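Local coordinates for periplasmic binding protein (Veillonella parvula, PDB 4OVK), which probably binds a solute in the periplasm and delivers it to an ABC transporter, at residues V37-T42 with G57-A62; S61-Y66 with D77-N82. All blocks are in the same frame, centred on the assembly; numbering follows the deposited sequence. Where two conformers were deposited one is given.

Contact 1 (V37-T42 with G57-A62)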
ATOM      1  N   VAL A  37       8.665 -12.978  -1.819  1.00 11.37           N
ATOM      2  CA  VAL A  37       8.001 -13.072  -3.113  1.00 12.57           C
ATOM      3  C   VAL A  37       6.928 -11.985  -3.328  1.00 12.05           C
ATOM      4  O   VAL A  37       6.936 -11.320  -4.370  1.00 12.18           O
ATOM      5  CB  VAL A  37       7.425 -14.493  -3.327  1.00 14.36           C
ATOM      6  CG1 VAL A  37       6.448 -14.539  -4.507  1.00 15.40           C
ATOM      7  CG2 VAL A  37       8.572 -15.474  -3.510  1.00 15.64           C
ATOM      8  N   PRO A  38       6.006 -11.789  -2.362  1.00 12.70           N
ATOM      9  CA  PRO A  38       4.928 -10.800  -2.587  1.00 13.42           C
ATOM     10  C   PRO A  38       5.470  -9.378  -2.698  1.00 13.02           C
ATOM     11  O   PRO A  38       6.356  -8.999  -1.945  1.00 13.96           O
ATOM     12  CB  PRO A  38       4.052 -10.949  -1.341  1.00 13.84           C
ATOM     13  CG  PRO A  38       4.314 -12.338  -0.860  1.00 15.29           C
ATOM     14  CD  PRO A  38       5.758 -12.582  -1.149  1.00 13.19           C
ATOM     15  N   ILE A  39       4.932  -8.599  -3.626  1.00 12.95           N
ATOM     16  CA  ILE A  39       5.532  -7.304  -3.961  1.00 13.03           C
ATOM     17  C   ILE A  39       5.491  -6.298  -2.796  1.00 12.68           C
ATOM     18  O   ILE A  39       6.520  -5.718  -2.458  1.00 13.03           O
ATOM     19  CB  ILE A  39       4.932  -6.709  -5.249  1.00 14.67           C
ATOM     20  CG1 ILE A  39       5.258  -7.612  -6.454  1.00 17.28           C
ATOM     21  CG2 ILE A  39       5.473  -5.302  -5.482  1.00 15.47           C
ATOM     22  CD1 ILE A  39       4.430  -7.315  -7.684  1.00 19.11           C
ATOM     23  N   PRO A  40       4.318  -6.089  -2.174  1.00 16.38           N
ATOM     24  CA  PRO A  40       4.277  -5.087  -1.087  1.00 16.66           C
ATOM     25  C   PRO A  40       4.978  -5.501   0.214  1.00 15.86           C
ATOM     26  O   PRO A  40       5.228  -4.662   1.099  1.00 14.83           O
ATOM     27  CB  PRO A  40       2.773  -4.906  -0.819  1.00 20.37           C
ATOM     28  CG  PRO A  40       2.088  -6.038  -1.474  1.00 22.34           C
ATOM     29  CD  PRO A  40       2.986  -6.630  -2.509  1.00 19.16           C
ATOM     30  N   TRP A  41       5.261  -6.789   0.348  1.00 13.20           N
ATOM     31  CA  TRP A  41       5.770  -7.319   1.608  1.00 13.06           C
ATOM     32  C   TRP A  41       7.241  -7.023   1.869  1.00 12.06           C
ATOM     33  O   TRP A  41       7.703  -7.224   2.991  1.00 13.69           O
ATOM     34  CB  TRP A  41       5.388  -8.814   1.763  1.00 12.90           C
ATOM     35  CG  TRP A  41       3.923  -8.878   2.091  1.00 14.59           C
ATOM     36  CD1 TRP A  41       2.874  -8.779   1.210  1.00 15.86           C
ATOM     37  CD2 TRP A  41       3.342  -8.916   3.400  1.00 15.01           C
ATOM     38  NE1 TRP A  41       1.682  -8.800   1.896  1.00 19.33           N
ATOM     39  CE2 TRP A  41       1.942  -8.883   3.240  1.00 17.50           C
ATOM     40  CE3 TRP A  41       3.870  -9.011   4.694  1.00 16.56           C
ATOM     41  CZ2 TRP A  41       1.062  -8.925   4.324  1.00 18.61           C
ATOM     42  CZ3 TRP A  41       2.988  -9.044   5.776  1.00 16.14           C
ATOM     43  CH2 TRP A  41       1.601  -8.991   5.579  1.00 17.37           C
ATOM     44  N   THR A  42       7.977  -6.524   0.871  1.00 11.85           N
ATOM     45  CA  THR A  42       9.351  -6.076   1.117  1.00 12.00           C
ATOM     46  C   THR A  42       9.306  -4.862   2.038  1.00 11.55           C
ATOM     47  O   THR A  42       9.972  -4.817   3.063  1.00 10.23           O
ATOM     48  CB  THR A  42      10.119  -5.803  -0.186  1.00 12.07           C
ATOM     49  OG1 THR A  42      10.449  -7.050  -0.795  1.00 12.38           O
ATOM     50  CG2 THR A  42      11.415  -5.040   0.074  1.00 14.15           C
ATOM     51  N   GLY A  57      16.393 -11.078  -0.679  1.00 10.72           N
ATOM     52  CA  GLY A  57      15.756 -11.236  -1.962  1.00 10.05           C
ATOM     53  C   GLY A  57      14.395 -10.585  -1.996  1.00  9.23           C
ATOM     54  O   GLY A  57      13.597 -10.745  -1.068  1.00  9.45           O
ATOM     55  N   ILE A  58      14.145  -9.836  -3.067  1.00  9.57           N
ATOM     56  CA  ILE A  58      12.867  -9.171  -3.281  1.00  9.96           C
ATOM     57  C   ILE A  58      12.360  -9.331  -4.713  1.00 10.07           C
ATOM     58  O   ILE A  58      13.107  -9.680  -5.638  1.00 10.87           O
ATOM     59  CB  ILE A  58      12.968  -7.660  -2.918  1.00 10.68           C
ATOM     60  CG1 ILE A  58      13.781  -6.862  -3.960  1.00 12.49           C
ATOM     61  CG2 ILE A  58      13.575  -7.500  -1.534  1.00 11.56           C
ATOM     62  CD1 ILE A  58      13.846  -5.363  -3.654  1.00 13.78           C
ATOM     63  N   HIS A  59      11.074  -9.092  -4.900  1.00 10.25           N
ATOM     64  CA  HIS A  59      10.473  -9.183  -6.212  1.00 11.70           C
ATOM     65  C   HIS A  59      10.991  -8.019  -7.087  1.00 10.39           C
ATOM     66  O   HIS A  59      11.200  -6.895  -6.589  1.00 10.90           O
ATOM     67  CB  HIS A  59       8.958  -9.157  -6.058  1.00 11.41           C
ATOM     68  CG  HIS A  59       8.209  -9.501  -7.294  1.00 12.78           C
ATOM     69  ND1 HIS A  59       8.104  -8.640  -8.366  1.00 13.62           N
ATOM     70  CD2 HIS A  59       7.479 -10.595  -7.615  1.00 13.51           C
ATOM     71  CE1 HIS A  59       7.376  -9.207  -9.309  1.00 14.07           C
ATOM     72  NE2 HIS A  59       6.979 -10.389  -8.874  1.00 15.17           N
ATOM     73  N   PRO A  60      11.240  -8.280  -8.370  1.00 10.70           N
ATOM     74  CA  PRO A  60      11.781  -7.199  -9.189  1.00 11.85           C
ATOM     75  C   PRO A  60      10.884  -5.954  -9.242  1.00 12.27           C
ATOM     76  O   PRO A  60      11.388  -4.833  -9.348  1.00 14.45           O
ATOM     77  CB  PRO A  60      11.910  -7.841 -10.578  1.00 12.59           C
ATOM     78  CG  PRO A  60      10.998  -9.028 -10.561  1.00 12.65           C
ATOM     79  CD  PRO A  60      11.107  -9.532  -9.151  1.00 12.04           C
ATOM     80  N   SER A  61       9.574  -6.153  -9.170  1.00 13.10           N
ATOM     81  CA  SER A  61       8.616  -5.029  -9.073  1.00 13.31           C
ATOM     82  C   SER A  61       8.669  -4.292  -7.733  1.00 12.33           C
ATOM     83  O   SER A  61       8.407  -3.091  -7.677  1.00 15.50           O
ATOM     84  CB  SER A  61       7.198  -5.511  -9.380  1.00 15.19           C
ATOM     85  OG  SER A  61       7.160  -6.049 -10.699  1.00 18.11           O
ATOM     86  N   ALA A  62       9.027  -4.998  -6.659  1.00 10.50           N
ATOM     87  CA  ALA A  62       9.335  -4.358  -5.392  1.00 12.00           C
ATOM     88  C   ALA A  62      10.585  -3.469  -5.523  1.00 11.66           C
ATOM     89  O   ALA A  62      10.625  -2.367  -4.955  1.00 12.43           O
ATOM     90  CB  ALA A  62       9.493  -5.385  -4.267  1.00 11.15           C
TER
HETATM   91  O   HOH W   1       9.079  -8.616  -2.565  1.00 12.03           O

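Contact 2 (S61-Y66 with D77-N82)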
ATOM      1  N   SER A  61       9.574  -6.153  -9.170  1.00 13.10           N
ATOM      2  CA  SER A  61       8.616  -5.029  -9.073  1.00 13.31           C
ATOM      3  C   SER A  61       8.669  -4.292  -7.733  1.00 12.33           C
ATOM      4  O   SER A  61       8.407  -3.091  -7.677  1.00 15.50           O
ATOM      5  CB  SER A  61       7.198  -5.511  -9.380  1.00 15.19           C
ATOM      6  OG  SER A  61       7.160  -6.049 -10.699  1.00 18.11           O
ATOM      7  N   ALA A  62       9.027  -4.998  -6.659  1.00 10.50           N
ATOM      8  CA  ALA A  62       9.335  -4.358  -5.392  1.00 12.00           C
ATOM      9  C   ALA A  62      10.585  -3.469  -5.523  1.00 11.66           C
ATOM     10  O   ALA A  62      10.625  -2.367  -4.955  1.00 12.43           O
ATOM     11  CB  ALA A  62       9.493  -5.385  -4.267  1.00 11.15           C
ATOM     12  N   LYS A  63      11.584  -3.932  -6.280  0.50 11.85           N
ATOM     13  CA  LYS A  63      12.784  -3.138  -6.536  0.50 12.13           C
ATOM     14  C   LYS A  63      12.398  -1.900  -7.339  0.50 12.90           C
ATOM     15  O   LYS A  63      12.771  -0.785  -6.989  0.50 12.69           O
ATOM     16  CB  LYS A  63      13.835  -3.955  -7.298  0.50 11.92           C
ATOM     17  CG  LYS A  63      15.205  -3.298  -7.373  0.50 13.03           C
ATOM     18  CD  LYS A  63      15.922  -3.365  -6.029  0.50 14.04           C
ATOM     19  CE  LYS A  63      17.254  -2.630  -6.050  0.50 14.63           C
ATOM     20  NZ  LYS A  63      18.176  -3.126  -7.096  0.50 13.42           N
ATOM     21  N   LYS A  64      11.622  -2.097  -8.397  0.50 13.54           N
ATOM     22  CA  LYS A  64      11.159  -0.969  -9.203  0.50 15.49           C
ATOM     23  C   LYS A  64      10.510   0.097  -8.306  0.50 15.54           C
ATOM     24  O   LYS A  64      10.883   1.272  -8.351  0.50 17.51           O
ATOM     25  CB  LYS A  64      10.166  -1.437 -10.257  0.50 17.33           C
ATOM     26  CG  LYS A  64       9.766  -0.351 -11.243  0.50 20.73           C
ATOM     27  CD  LYS A  64       8.515  -0.729 -12.020  0.50 23.99           C
ATOM     28  CE  LYS A  64       8.564  -2.167 -12.491  0.50 26.16           C
ATOM     29  NZ  LYS A  64       7.260  -2.646 -13.030  0.50 28.50           N
ATOM     30  N   SER A  65       9.536  -0.319  -7.500  1.00 14.32           N
ATOM     31  CA  SER A  65       8.836   0.598  -6.578  1.00 13.32           C
ATOM     32  C   SER A  65       9.795   1.271  -5.591  1.00 14.38           C
ATOM     33  O   SER A  65       9.693   2.474  -5.344  1.00 13.60           O
ATOM     34  CB  SER A  65       7.716  -0.127  -5.831  1.00 16.17           C
ATOM     35  OG  SER A  65       7.101   0.733  -4.879  1.00 19.67           O
ATOM     36  N   TYR A  66      10.711   0.487  -5.022  1.00 12.62           N
ATOM     37  CA  TYR A  66      11.751   1.006  -4.135  1.00 13.47           C
ATOM     38  C   TYR A  66      12.523   2.189  -4.753  1.00 13.65           C
ATOM     39  O   TYR A  66      12.741   3.204  -4.078  1.00 13.98           O
ATOM     40  CB  TYR A  66      12.688  -0.145  -3.745  1.00 12.96           C
ATOM     41  CG  TYR A  66      14.047   0.227  -3.240  1.00 11.89           C
ATOM     42  CD1 TYR A  66      14.266   0.475  -1.888  1.00 12.46           C
ATOM     43  CD2 TYR A  66      15.131   0.305  -4.109  1.00 12.75           C
ATOM     44  CE1 TYR A  66      15.533   0.792  -1.414  1.00 12.60           C
ATOM     45  CE2 TYR A  66      16.395   0.612  -3.650  1.00 13.22           C
ATOM     46  CZ  TYR A  66      16.599   0.860  -2.307  1.00 11.71           C
ATOM     47  OH  TYR A  66      17.877   1.149  -1.884  1.00 14.02           O
ATOM     48  N   ASP A  77      20.848   0.267   1.362  1.00 24.55           N
ATOM     49  CA  ASP A  77      21.493  -1.037   1.127  1.00 26.29           C
ATOM     50  C   ASP A  77      20.687  -1.988   0.219  1.00 21.06           C
ATOM     51  O   ASP A  77      21.269  -2.874  -0.408  1.00 22.88           O
ATOM     52  CB  ASP A  77      21.802  -1.746   2.450  1.00 30.71           C
ATOM     53  CG  ASP A  77      22.779  -0.983   3.324  1.00 34.06           C
ATOM     54  OD1 ASP A  77      23.373   0.027   2.875  1.00 40.36           O
ATOM     55  OD2 ASP A  77      22.936  -1.399   4.487  1.00 46.52           O
ATOM     56  N   LEU A  78      19.367  -1.812   0.134  1.00 20.50           N
ATOM     57  CA  LEU A  78      18.531  -2.673  -0.730  1.00 20.70           C
ATOM     58  C   LEU A  78      18.871  -2.545  -2.203  1.00 20.90           C
ATOM     59  O   LEU A  78      18.528  -3.427  -2.988  1.00 20.96           O
ATOM     60  CB  LEU A  78      17.032  -2.387  -0.564  1.00 21.01           C
ATOM     61  CG  LEU A  78      16.249  -3.002   0.570  1.00 23.45           C
ATOM     62  CD1 LEU A  78      14.781  -2.605   0.493  1.00 22.56           C
ATOM     63  CD2 LEU A  78      16.376  -4.511   0.572  1.00 20.05           C
ATOM     64  N   GLU A  79      19.535  -1.458  -2.590  1.00 20.85           N
ATOM     65  CA  GLU A  79      20.021  -1.322  -3.960  1.00 21.98           C
ATOM     66  C   GLU A  79      20.762  -2.572  -4.441  1.00 20.20           C
ATOM     67  O   GLU A  79      20.683  -2.933  -5.611  1.00 19.83           O
ATOM     68  CB  GLU A  79      20.952  -0.112  -4.086  1.00 22.50           C
ATOM     69  CG  GLU A  79      21.427   0.148  -5.506  1.00 27.85           C
ATOM     70  CD  GLU A  79      20.274   0.405  -6.454  1.00 28.71           C
ATOM     71  OE1 GLU A  79      19.287   1.025  -6.024  1.00 33.26           O
ATOM     72  OE2 GLU A  79      20.344  -0.014  -7.624  1.00 36.28           O
ATOM     73  N   ASN A  80      21.492  -3.221  -3.541  1.00 19.77           N
ATOM     74  CA  ASN A  80      22.340  -4.345  -3.930  1.00 22.35           C
ATOM     75  C   ASN A  80      21.742  -5.705  -3.632  1.00 16.94           C
ATOM     76  O   ASN A  80      22.432  -6.713  -3.740  1.00 20.07           O
ATOM     77  CB  ASN A  80      23.680  -4.236  -3.223  1.00 27.16           C
ATOM     78  CG  ASN A  80      24.324  -2.906  -3.457  1.00 31.17           C
ATOM     79  OD1 ASN A  80      24.492  -2.486  -4.597  1.00 35.82           O
ATOM     80  ND2 ASN A  80      24.651  -2.211  -2.379  1.00 41.35           N
ATOM     81  N   VAL A  81      20.470  -5.747  -3.269  1.00 16.91           N
ATOM     82  CA  VAL A  81      19.804  -7.021  -2.961  1.00 13.22           C
ATOM     83  C   VAL A  81      19.436  -7.752  -4.254  1.00 12.82           C
ATOM     84  O   VAL A  81      19.134  -7.133  -5.277  1.00 15.88           O
ATOM     85  CB  VAL A  81      18.513  -6.767  -2.139  1.00 15.13           C
ATOM     86  CG1 VAL A  81      17.425  -6.152  -3.014  1.00 17.45           C
ATOM     87  CG2 VAL A  81      17.977  -8.025  -1.520  1.00 17.17           C
ATOM     88  N   ASN A  82      19.415  -9.069  -4.184  1.00 11.12           N
ATOM     89  CA  ASN A  82      18.924  -9.893  -5.281  1.00 11.76           C
ATOM     90  C   ASN A  82      17.458  -9.630  -5.577  1.00 10.96           C
ATOM     91  O   ASN A  82      16.639  -9.630  -4.664  1.00 12.03           O
ATOM     92  CB  ASN A  82      19.065 -11.356  -4.889  1.00 12.43           C
ATOM     93  CG  ASN A  82      18.600 -12.299  -5.981  1.00 14.99           C
ATOM     94  OD1 ASN A  82      17.410 -12.413  -6.280  1.00 16.38           O
ATOM     95  ND2 ASN A  82      19.538 -12.990  -6.567  1.00 22.14           N
TER
HETATM   96  O   HOH W   2      17.809  -1.433  -9.164  1.00 37.05           O

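Contact 1 (V37-T42 with G57-A62)
Ile39 packs against His59 where two neighbouring parallel strands, 34-36 and 55-57, run out into the loops that lead to helices 41-49 and 60-67. This is the C-terminal edge of the four-stranded parallel sheet in one lobe of a periplasmic binding protein. From CB, the Ile39 side chain branches two ways. CG1 lies over the centre of the His59 imidazole, a CH-pi contact with CG1 3.6 Å from the centroid of the ring and 14° off its normal. CD1 carries on past the ring to CB of Ser61, 3.7 Å away. The other branch, CG2, rests on the backbone of Ala62, 3.8 Å from Ala62 N. Pro60 CD covers the opposite face of the imidazole toward its rim, and the ring of Phe90 meets His59 at about 50°.

His59 is the N-cap of helix 60-67. Its CG stands anti to the backbone N (chi1 -169°), which places His59 CG 3.6 Å from Ile39 CG1. His59 ND1 accepts from Ser61 N at 3.0 Å, close to the ring plane. That bond and the two covered faces hold the ring in place. Thr42 meets Ile58 nearby, with OG1 3.2 Å from Ile58 CG2. A water bridges the two segments: it accepts from Thr42 OG1 and from His59 N, and donates to Pro38 O at 2.8 Å.

Contact 2 (S61-Y66 with D77-N82)
Lys63 NZ, in the conformer described here, one of two modelled, donates to the backbone oxygen of Glu79 at 2.9 Å. The ammonium approaches from above the carbonyl plane, 37° out of it. The Glu79 carboxylate adds a long salt bridge, with OE2 3.8 Å from Lys63 NZ. A water completes this link, accepting from Lys63 NZ at 2.7 Å and donating to Glu79 OE2. Glu67 OE2 is a further, weak ion partner of the same ammonium. These Lys63 links hold for this conformer and may differ in the other. The other carboxylate oxygen, Glu79 OE1, pairs with Lys72, so the Glu79 charge is probably shared between two lysines.

In this conformer the Lys63 chain bends at chi2 (74°) and again at chi4. The second bend turns NZ toward Glu79 O, while CE passes 3.4 Å from Leu78 O. Here helix 60-67 lies beside the 3-10 turn at 77-79, and the chain between them makes the short helix 71-74. The piece belongs to the lobe of the periplasmic binding protein that carries strands 34-36 and 55-57. The turn is secured by Asn80 N to Asp77 O and Val81 N to Leu78 O.

Tyr66 reaches across from the next turn of helix 60-67. Its OH bonds to Ala75 O and lies 3.2 Å from Glu79 N. Leu78 CB sits oblique to the ring, 3.6 Å from Tyr66 CE1, and Leu78 CD1 lies by Tyr66 CD1. Glu79 OE1 comes to the ring edge in plane, near CE2, with the ring and carboxylate planes 37° apart. Phe71 packs edge-to-face with Tyr66 and also touches Leu78. Farther out, Val81 CG1 approaches Lys63 CD at 4.4 Å.

Helix 60-67 joins the two contacts, whose centres are about 8 Å apart. Its first turn, with Ser61 and Ala62, faces the 37-42 loop in contact 1. Lys63 and Tyr66 meet 77-82 in contact 2. Segment 57-62 of contact 1 also touches 77-82 of contact 2: Ile58 N lies 3.0 Å from Asn82 O, a probable hydrogen bond at the end of strand 55-57. Ile58 CD1 packs against both Val81 CG1 and Lys63 CD, at 3.7 Å from each. Contact 1 is buried, contact 2 partly so. Tyr276 lies against Ile39 of contact 1 and Ser65 of the shared helix. In this family the solute binds between the two lobes; neither contact is assigned there.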